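Local coordinates for 1,3-alpha-isomaltosidase (Kribbella flavida DSM 17836, PDB 5X3I), which hydrolyses the alpha-1,3-glucosidic linkages of a cyclic tetrasaccharide derived from starch, releasing isomaltose inside the cell, at residues F299-S304 with L324-G329. The protein carries 1 engineered substitution. Numbering follows the deposited sequence.
Sequences FRLWAS and LAIPVG
One direct hydrogen bond joins the backbones: G329 N donates to L301 O at 2.8 Å, with an N-H...O angle of 143°. Two waters supplement it. One accepts from L301 N and donates weakly to P327 O; the other donates to G329 O and accepts a weak bond from R300 NH1.

R300 lies over the backbone of 328-329. Its CB is 3.6 Å from G329 CA, and a bend at chi3 (65°) brings one guanidinium face over G329 CA and V328 O, both near the edge of the group and not over its centre; V328 O sits 3.5 Å from the plane, a position unsuited to an in-plane N-H bond. The charge is met instead by a salt bridge from NE to E634 of helix 622-650. A leucine here would probably leave E634 without this mate and V328-G329 without their flat cover.

Two apolar pairs complete the contact: V328 CG2 meets A303 CB at 3.8 Å, while L301 CD2 approaches I326 CG2 at 4.3 Å.

Backbone hydrogen bonds also link L301 and A303 with A330, placing this contact where parallel strands 302-304 and 330-333, linked through helix 311-323, begin a beta-alpha-beta unit of the family 31 TIM barrel.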
ATOM      1  N   PHE A 299      13.493 -13.916   5.740  1.00 12.52           N
ATOM      2  CA  PHE A 299      12.554 -14.701   6.524  1.00 12.51           C
ATOM      3  C   PHE A 299      12.828 -14.700   8.024  1.00 15.61           C
ATOM      4  O   PHE A 299      12.092 -15.311   8.788  1.00 14.02           O
ATOM      5  CB  PHE A 299      12.515 -16.130   5.998  1.00 14.88           C
ATOM      6  CG  PHE A 299      11.886 -16.242   4.650  1.00 15.19           C
ATOM      7  CD1 PHE A 299      10.572 -15.836   4.456  1.00 16.59           C
ATOM      8  CD2 PHE A 299      12.591 -16.739   3.576  1.00 15.60           C
ATOM      9  CE1 PHE A 299       9.973 -15.926   3.213  1.00 13.87           C
ATOM     10  CE2 PHE A 299      11.990 -16.839   2.325  1.00 14.82           C
ATOM     11  CZ  PHE A 299      10.688 -16.435   2.151  1.00 13.10           C
ATOM     12  N   ARG A 300      13.862 -13.988   8.455  1.00 13.87           N
ATOM     13  CA  ARG A 300      14.098 -13.849   9.880  1.00 12.80           C
ATOM     14  C   ARG A 300      13.274 -12.695  10.448  1.00 14.07           C
ATOM     15  O   ARG A 300      12.635 -11.963   9.703  1.00 14.91           O
ATOM     16  CB  ARG A 300      15.586 -13.631  10.151  1.00 14.07           C
ATOM     17  CG  ARG A 300      16.473 -14.732   9.588  1.00 15.89           C
ATOM     18  CD  ARG A 300      17.923 -14.480   9.915  1.00 16.15           C
ATOM     19  NE  ARG A 300      18.174 -14.553  11.346  1.00 18.88           N
ATOM     20  CZ  ARG A 300      19.315 -14.185  11.921  1.00 20.75           C
ATOM     21  NH1 ARG A 300      20.303 -13.685  11.183  1.00 21.15           N
ATOM     22  NH2 ARG A 300      19.467 -14.311  13.232  1.00 20.77           N
ATOM     23  N   LEU A 301      13.332 -12.499  11.758  1.00 12.50           N
ATOM     24  CA  LEU A 301      12.542 -11.447  12.379  1.00 14.20           C
ATOM     25  C   LEU A 301      13.081 -10.069  12.006  1.00 13.23           C
ATOM     26  O   LEU A 301      14.294  -9.831  12.053  1.00 13.94           O
ATOM     27  CB  LEU A 301      12.516 -11.603  13.897  1.00 14.02           C
ATOM     28  CG  LEU A 301      11.932 -10.420  14.683  1.00 16.17           C
ATOM     29  CD1 LEU A 301      10.450 -10.211  14.350  1.00 13.49           C
ATOM     30  CD2 LEU A 301      12.134 -10.600  16.198  1.00 15.00           C
ATOM     31  N   TRP A 302      12.170  -9.186  11.615  1.00 15.13           N
ATOM     32  CA  TRP A 302      12.479  -7.781  11.366  1.00 13.92           C
ATOM     33  C   TRP A 302      12.108  -6.928  12.574  1.00 14.05           C
ATOM     34  O   TRP A 302      10.964  -6.951  13.031  1.00 12.05           O
ATOM     35  CB  TRP A 302      11.732  -7.257  10.132  1.00 11.82           C
ATOM     36  CG  TRP A 302      12.129  -7.848   8.828  1.00 11.42           C
ATOM     37  CD1 TRP A 302      12.216  -9.174   8.515  1.00 10.81           C
ATOM     38  CD2 TRP A 302      12.473  -7.133   7.641  1.00 13.96           C
ATOM     39  NE1 TRP A 302      12.598  -9.323   7.213  1.00 11.76           N
ATOM     40  CE2 TRP A 302      12.760  -8.087   6.648  1.00 12.52           C
ATOM     41  CE3 TRP A 302      12.557  -5.772   7.318  1.00 13.36           C
ATOM     42  CZ2 TRP A 302      13.124  -7.731   5.354  1.00 13.24           C
ATOM     43  CZ3 TRP A 302      12.924  -5.419   6.027  1.00 14.61           C
ATOM     44  CH2 TRP A 302      13.205  -6.396   5.063  1.00 15.41           C
ATOM     45  N   ALA A 303      13.068  -6.160  13.075  1.00 13.51           N
ATOM     46  CA  ALA A 303      12.820  -5.290  14.213  1.00 14.74           C
ATOM     47  C   ALA A 303      12.792  -3.854  13.746  1.00 12.87           C
ATOM     48  O   ALA A 303      13.569  -3.469  12.876  1.00 12.43           O
ATOM     49  CB  ALA A 303      13.869  -5.479  15.294  1.00 13.64           C
ATOM     50  N   SER A 304      11.871  -3.078  14.304  1.00 12.62           N
ATOM     51  CA  SER A 304      11.728  -1.692  13.922  1.00 12.30           C
ATOM     52  C   SER A 304      11.105  -0.841  15.038  1.00 13.91           C
ATOM     53  O   SER A 304      10.322  -1.339  15.837  1.00 12.43           O
ATOM     54  CB  SER A 304      10.868  -1.609  12.644  1.00 13.81           C
ATOM     55  OG  SER A 304      10.819  -0.307  12.119  1.00 14.99           O
ATOM     56  N   LEU A 324      18.629 -10.730  25.510  1.00 17.92           N
ATOM     57  CA  LEU A 324      17.449 -11.527  25.841  1.00 13.46           C
ATOM     58  C   LEU A 324      17.340 -12.765  24.954  1.00 16.48           C
ATOM     59  O   LEU A 324      16.374 -13.505  25.033  1.00 16.65           O
ATOM     60  CB  LEU A 324      16.173 -10.683  25.740  1.00 17.02           C
ATOM     61  CG  LEU A 324      16.079  -9.483  26.689  1.00 15.82           C
ATOM     62  CD1 LEU A 324      14.784  -8.681  26.478  1.00 13.88           C
ATOM     63  CD2 LEU A 324      16.176  -9.942  28.126  1.00 18.08           C
ATOM     64  N   ALA A 325      18.342 -12.974  24.107  1.00 16.51           N
ATOM     65  CA  ALA A 325      18.398 -14.131  23.228  1.00 17.00           C
ATOM     66  C   ALA A 325      17.145 -14.257  22.344  1.00 17.34           C
ATOM     67  O   ALA A 325      16.643 -15.354  22.127  1.00 20.22           O
ATOM     68  CB  ALA A 325      18.609 -15.404  24.043  1.00 17.16           C
ATOM     69  N   ILE A 326      16.647 -13.119  21.866  1.00 16.85           N
ATOM     70  CA  ILE A 326      15.596 -13.078  20.854  1.00 15.37           C
ATOM     71  C   ILE A 326      16.234 -12.784  19.510  1.00 14.59           C
ATOM     72  O   ILE A 326      16.655 -11.658  19.251  1.00 15.63           O
ATOM     73  CB  ILE A 326      14.538 -12.001  21.153  1.00 15.05           C
ATOM     74  CG1 ILE A 326      13.945 -12.201  22.554  1.00 15.20           C
ATOM     75  CG2 ILE A 326      13.453 -11.993  20.058  1.00 13.60           C
ATOM     76  CD1 ILE A 326      13.250 -10.959  23.110  1.00 14.15           C
ATOM     77  N   PRO A 327      16.303 -13.797  18.647  1.00 15.26           N
ATOM     78  CA  PRO A 327      17.020 -13.670  17.375  1.00 15.22           C
ATOM     79  C   PRO A 327      16.365 -12.624  16.486  1.00 16.44           C
ATOM     80  O   PRO A 327      15.148 -12.585  16.427  1.00 20.09           O
ATOM     81  CB  PRO A 327      16.902 -15.062  16.753  1.00 16.83           C
ATOM     82  CG  PRO A 327      16.469 -15.961  17.838  1.00 18.43           C
ATOM     83  CD  PRO A 327      15.727 -15.135  18.833  1.00 15.67           C
ATOM     84  N   VAL A 328      17.157 -11.781  15.842  1.00 15.32           N
ATOM     85  CA  VAL A 328      16.631 -10.821  14.898  1.00 15.88           C
ATOM     86  C   VAL A 328      17.507 -10.831  13.648  1.00 15.60           C
ATOM     87  O   VAL A 328      18.727 -10.856  13.747  1.00 17.59           O
ATOM     88  CB  VAL A 328      16.552  -9.404  15.513  1.00 15.77           C
ATOM     89  CG1 VAL A 328      17.884  -9.022  16.163  1.00 14.03           C
ATOM     90  CG2 VAL A 328      16.152  -8.398  14.468  1.00 16.96           C
ATOM     91  N   GLY A 329      16.880 -10.876  12.475  1.00 14.24           N
ATOM     92  CA  GLY A 329      17.613 -10.891  11.224  1.00  9.97           C
ATOM     93  C   GLY A 329      17.764  -9.564  10.495  1.00 11.93           C
ATOM     94  O   GLY A 329      18.638  -9.434   9.651  1.00 15.46           O
TER
HETATM   95  O   HOH W   1      20.069 -11.586   8.657  1.00 21.38           O
HETATM   96  O   HOH W   2      14.427 -14.273  13.563  1.00 22.55           O